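Long-range contact in hypothetical protein (Legionella pneumophila subsp. pneumophila, PDB 4KH9), which is of unknown function but binds calcium and is built of three domains, the latter two probably immunoglobulin-like members of the E-set clan: residues 63-75 with 152-164. Sequence-based numbering, arbitrary orientation.
Sequences IISTLAPGAVVRI and MISVLDKFSITYL
D157 reaches from the end of strand 152-156 into the loop 67-71 and meets two successive backbone amides there. Its OD2 accepts from L67 N at 2.7 Å, and its OD1 accepts from A68 N at 3.3 Å. Both amides approach on the syn side, slightly out of the carboxylate plane. The carboxylate points this way because CG lies anti to the backbone N (chi1 -156°). L67 CB packs against the same OD2. The residue is buried, and its negative charge is probably balanced largely by R255, with which OD2 forms a salt bridge. OD2 also accepts a hydrogen bond from water 1, which donates to S65 O as well. Water 2 lies 2.8 Å from OD1 and accepts from F159 N. D157 also starts a type I turn that ends at S160. Within that turn the CB of F159 faces A68 CB, and the edge of its ring meets P69 O.

Beyond the loop the two segments run as neighbouring antiparallel strands. These are the two inner strands of a four-stranded sheet in the N-terminal domain, with strands 48-54 and 123-126 outside them. V72 and L156 form a hydrogen-bonded pair, each N to the other's O at 2.8 Å. R74 and S154 repeat the pattern two residues along.

V155 lies on the buried face of this sheet. Its CG2 meets I64 CG2 at 3.9 Å, so it bridges to strand 62-65, which belongs to a second sheet. I153 CD1 lies 3.5 Å from I75 CG1 on the same face, the two side chains side by side. V72, R74, S154 and L156 point to the other face. There, in one of the two conformers of R74, S154 CB lies over one face of the guanidinium, offset toward its rim. The bend at chi3 (59°) turns the group back toward the serine in that conformer.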
loop_
_atom_site.group_PDB
_atom_site.type_symbol
_atom_site.label_atom_id
_atom_site.label_comp_id
_atom_site.label_asym_id
_atom_site.label_seq_id
_atom_site.Cartn_x
_atom_site.Cartn_y
_atom_site.Cartn_z
ATOM N N ILE A 63 -27.242 4.615 5.022
ATOM C CA ILE A 63 -26.840 5.530 6.075
ATOM C C ILE A 63 -25.510 6.174 5.736
ATOM O O ILE A 63 -24.528 5.472 5.500
ATOM C CB ILE A 63 -26.780 4.817 7.459
ATOM C CG1 ILE A 63 -28.210 4.405 7.921
ATOM C CG2 ILE A 63 -26.046 5.700 8.531
ATOM C CD1 ILE A 63 -28.261 3.292 8.946
ATOM N N ILE A 64 -25.489 7.524 5.739
ATOM C CA ILE A 64 -24.287 8.333 5.617
ATOM C C ILE A 64 -24.090 8.913 7.018
ATOM O O ILE A 64 -24.915 9.720 7.443
ATOM C CB ILE A 64 -24.368 9.399 4.490
ATOM C CG1 ILE A 64 -24.539 8.737 3.100
ATOM C CG2 ILE A 64 -23.137 10.337 4.540
ATOM C CD1 ILE A 64 -24.769 9.724 1.959
ATOM N N SER A 65 -23.062 8.451 7.757
ATOM C CA SER A 65 -22.840 8.883 9.134
ATOM C C SER A 65 -21.674 9.864 9.214
ATOM O O SER A 65 -20.595 9.607 8.685
ATOM C CB SER A 65 -22.587 7.672 10.036
ATOM O OG SER A 65 -21.426 6.971 9.627
ATOM N N THR A 66 -21.933 11.029 9.799
ATOM C CA THR A 66 -20.944 12.068 9.949
ATOM C C THR A 66 -20.882 12.461 11.417
ATOM O O THR A 66 -21.876 12.347 12.123
ATOM C CB THR A 66 -21.249 13.269 9.004
ATOM O OG1 THR A 66 -22.403 13.949 9.472
ATOM C CG2 THR A 66 -21.414 12.855 7.523
ATOM N N LEU A 67 -19.725 12.949 11.862
ATOM C CA LEU A 67 -19.492 13.368 13.242
ATOM C C LEU A 67 -19.237 14.883 13.340
ATOM O O LEU A 67 -19.217 15.451 14.451
ATOM C CB LEU A 67 -18.295 12.596 13.829
ATOM C CG LEU A 67 -18.448 11.065 13.873
ATOM C CD1 LEU A 67 -17.156 10.404 14.328
ATOM C CD2 LEU A 67 -19.666 10.648 14.753
ATOM N N ALA A 68 -19.046 15.538 12.191
ATOM C CA ALA A 68 -18.868 16.989 12.199
ATOM C C ALA A 68 -19.559 17.604 11.013
ATOM O O ALA A 68 -19.786 16.914 10.020
ATOM C CB ALA A 68 -17.396 17.343 12.208
ATOM N N PRO A 69 -19.875 18.913 11.045
ATOM C CA PRO A 69 -20.505 19.514 9.868
ATOM C C PRO A 69 -19.538 19.567 8.678
ATOM O O PRO A 69 -18.301 19.490 8.837
ATOM C CB PRO A 69 -20.887 20.917 10.351
ATOM C CG PRO A 69 -19.950 21.228 11.460
ATOM C CD PRO A 69 -19.678 19.907 12.127
ATOM N N GLY A 70 -20.111 19.697 7.488
ATOM C CA GLY A 70 -19.321 19.873 6.277
ATOM C C GLY A 70 -18.560 18.671 5.782
ATOM O O GLY A 70 -17.507 18.829 5.153
ATOM N N ALA A 71 -19.122 17.455 5.966
ATOM C CA ALA A 71 -18.506 16.263 5.427
ATOM C C ALA A 71 -18.598 16.268 3.908
ATOM O O ALA A 71 -19.525 16.866 3.342
ATOM C CB ALA A 71 -19.159 15.008 5.991
ATOM N N VAL A 72 -17.633 15.619 3.247
ATOM C CA VAL A 72 -17.614 15.551 1.782
ATOM C C VAL A 72 -18.019 14.123 1.356
ATOM O O VAL A 72 -17.502 13.154 1.891
ATOM C CB VAL A 72 -16.239 15.974 1.236
ATOM C CG1 VAL A 72 -16.206 15.879 -0.289
ATOM C CG2 VAL A 72 -15.884 17.419 1.692
ATOM N N VAL A 73 -19.002 14.018 0.463
ATOM C CA VAL A 73 -19.572 12.739 0.014
ATOM C C VAL A 73 -19.380 12.577 -1.506
ATOM O O VAL A 73 -19.649 13.503 -2.272
ATOM C CB VAL A 73 -21.063 12.623 0.421
ATOM C CG1 VAL A 73 -21.681 11.292 -0.033
ATOM C CG2 VAL A 73 -21.228 12.795 1.940
ATOM N N ARG A 74 -18.910 11.375 -1.914
ATOM C CA ARG A 74 -18.707 11.033 -3.318
ATOM C C ARG A 74 -19.406 9.710 -3.645
ATOM O O ARG A 74 -19.214 8.716 -2.950
ATOM C CB ARG A 74 -17.206 10.965 -3.655
ATOM C CG ARG A 74 -16.915 10.700 -5.142
ATOM C CD ARG A 74 -15.458 10.828 -5.517
ATOM N NE ARG A 74 -14.577 9.910 -4.787
ATOM C CZ ARG A 74 -13.743 10.277 -3.815
ATOM N NH1 ARG A 74 -13.692 11.541 -3.415
ATOM N NH2 ARG A 74 -12.968 9.375 -3.223
ATOM N N ILE A 75 -20.206 9.704 -4.712
ATOM C CA ILE A 75 -20.920 8.511 -5.174
ATOM C C ILE A 75 -20.535 8.270 -6.638
ATOM O O ILE A 75 -20.811 9.125 -7.479
ATOM C CB ILE A 75 -22.445 8.705 -4.996
ATOM C CG1 ILE A 75 -22.805 9.055 -3.536
ATOM C CG2 ILE A 75 -23.257 7.504 -5.562
ATOM C CD1 ILE A 75 -23.791 10.265 -3.455
HETATM N N MSE A 152 -19.705 3.073 -5.335
HETATM C CA MSE A 152 -18.731 3.317 -4.286
HETATM C C MSE A 152 -19.128 4.601 -3.602
HETATM O O MSE A 152 -19.271 5.630 -4.266
HETATM C CB MSE A 152 -17.289 3.395 -4.829
HETATM C CG MSE A 152 -16.237 3.623 -3.724
HETATM SE SE MSE A 152 -16.036 2.125 -2.500
HETATM C CE MSE A 152 -14.991 0.953 -3.664
ATOM N N ILE A 153 -19.379 4.533 -2.302
ATOM C CA ILE A 153 -19.703 5.700 -1.494
ATOM C C ILE A 153 -18.462 6.028 -0.713
ATOM O O ILE A 153 -17.944 5.165 -0.008
ATOM C CB ILE A 153 -20.929 5.520 -0.556
ATOM C CG1 ILE A 153 -22.159 4.935 -1.274
ATOM C CG2 ILE A 153 -21.263 6.852 0.192
ATOM C CD1 ILE A 153 -22.742 5.703 -2.385
ATOM N N SER A 154 -18.009 7.257 -0.808
ATOM C CA SER A 154 -16.861 7.726 -0.055
ATOM C C SER A 154 -17.289 8.912 0.813
ATOM O O SER A 154 -17.906 9.856 0.318
ATOM C CB SER A 154 -15.725 8.102 -0.992
ATOM O OG SER A 154 -14.612 8.553 -0.247
ATOM N N VAL A 155 -17.041 8.818 2.110
ATOM C CA VAL A 155 -17.395 9.873 3.054
ATOM C C VAL A 155 -16.135 10.367 3.713
ATOM O O VAL A 155 -15.498 9.612 4.425
ATOM C CB VAL A 155 -18.443 9.409 4.114
ATOM C CG1 VAL A 155 -18.774 10.535 5.101
ATOM C CG2 VAL A 155 -19.729 8.873 3.448
ATOM N N LEU A 156 -15.790 11.634 3.488
ATOM C CA LEU A 156 -14.697 12.302 4.151
ATOM C C LEU A 156 -15.311 13.190 5.234
ATOM O O LEU A 156 -15.972 14.189 4.934
ATOM C CB LEU A 156 -13.795 13.085 3.191
ATOM C CG LEU A 156 -12.717 13.968 3.864
ATOM C CD1 LEU A 156 -11.650 13.118 4.554
ATOM C CD2 LEU A 156 -12.118 14.956 2.869
ATOM N N ASP A 157 -15.104 12.813 6.492
ATOM C CA ASP A 157 -15.621 13.565 7.638
ATOM C C ASP A 157 -14.528 14.583 7.979
ATOM O O ASP A 157 -13.833 14.493 8.992
ATOM C CB ASP A 157 -15.953 12.573 8.783
ATOM C CG ASP A 157 -16.992 13.058 9.789
ATOM O OD1 ASP A 157 -17.490 14.215 9.640
ATOM O OD2 ASP A 157 -17.323 12.288 10.703
ATOM N N LYS A 158 -14.341 15.499 7.033
ATOM C CA LYS A 158 -13.308 16.508 6.939
ATOM C C LYS A 158 -13.060 17.255 8.263
ATOM O O LYS A 158 -11.899 17.537 8.587
ATOM C CB LYS A 158 -13.707 17.533 5.830
ATOM C CG LYS A 158 -12.587 18.468 5.411
ATOM C CD LYS A 158 -12.948 19.367 4.233
ATOM C CE LYS A 158 -11.745 20.176 3.836
ATOM N NZ LYS A 158 -11.935 20.880 2.539
ATOM N N PHE A 159 -14.124 17.587 9.012
ATOM C CA PHE A 159 -13.886 18.406 10.186
ATOM C C PHE A 159 -14.051 17.616 11.498
ATOM O O PHE A 159 -14.057 18.216 12.581
ATOM C CB PHE A 159 -14.796 19.651 10.136
ATOM C CG PHE A 159 -14.437 20.519 8.952
ATOM C CD1 PHE A 159 -13.272 21.296 8.959
ATOM C CD2 PHE A 159 -15.269 20.585 7.839
ATOM C CE1 PHE A 159 -12.949 22.101 7.875
ATOM C CE2 PHE A 159 -14.938 21.390 6.750
ATOM C CZ PHE A 159 -13.779 22.145 6.773
ATOM N N SER A 160 -14.080 16.278 11.402
ATOM C CA SER A 160 -14.092 15.390 12.563
ATOM C C SER A 160 -12.700 15.233 13.151
ATOM O O SER A 160 -11.715 15.228 12.406
ATOM C CB SER A 160 -14.625 14.018 12.173
ATOM O OG SER A 160 -14.603 13.173 13.311
ATOM N N ILE A 161 -12.609 15.099 14.480
ATOM C CA ILE A 161 -11.310 14.883 15.146
ATOM C C ILE A 161 -11.154 13.348 15.397
ATOM O O ILE A 161 -10.167 12.921 15.982
ATOM C CB ILE A 161 -11.146 15.739 16.440
ATOM C CG1 ILE A 161 -12.212 15.365 17.504
ATOM C CG2 ILE A 161 -11.206 17.253 16.091
ATOM C CD1 ILE A 161 -11.930 15.840 18.989
ATOM N N THR A 162 -12.121 12.537 14.925
ATOM C CA THR A 162 -12.099 11.070 15.061
ATOM C C THR A 162 -11.438 10.473 13.828
ATOM O O THR A 162 -11.888 10.707 12.696
ATOM C CB THR A 162 -13.491 10.462 15.299
ATOM O OG1 THR A 162 -14.007 10.948 16.526
ATOM C CG2 THR A 162 -13.449 8.917 15.379
ATOM N N TYR A 163 -10.340 9.723 14.044
ATOM C CA TYR A 163 -9.642 9.108 12.936
ATOM C C TYR A 163 -9.289 7.665 13.238
ATOM O O TYR A 163 -9.242 7.252 14.404
ATOM C CB TYR A 163 -8.371 9.896 12.568
ATOM C CG TYR A 163 -7.374 10.021 13.695
ATOM C CD1 TYR A 163 -6.396 9.048 13.901
ATOM C CD2 TYR A 163 -7.376 11.138 14.537
ATOM C CE1 TYR A 163 -5.443 9.182 14.907
ATOM C CE2 TYR A 163 -6.438 11.270 15.562
ATOM C CZ TYR A 163 -5.461 10.297 15.729
ATOM O OH TYR A 163 -4.517 10.414 16.715
ATOM N N LEU A 164 -9.048 6.911 12.174
ATOM C CA LEU A 164 -8.603 5.527 12.236
ATOM C C LEU A 164 -7.154 5.501 11.880
ATOM O O LEU A 164 -6.788 6.058 10.844
ATOM C CB LEU A 164 -9.415 4.636 11.283
ATOM C CG LEU A 164 -9.065 3.144 11.290
ATOM C CD1 LEU A 164 -9.526 2.480 12.584
ATOM C CD2 LEU A 164 -9.646 2.451 10.097
HETATM O O HOH W 1 -18.286 9.936 9.891
HETATM O O HOH W 2 -16.948 16.728 8.579
HETATM O O HOH W 3 -15.344 11.897 -0.204
#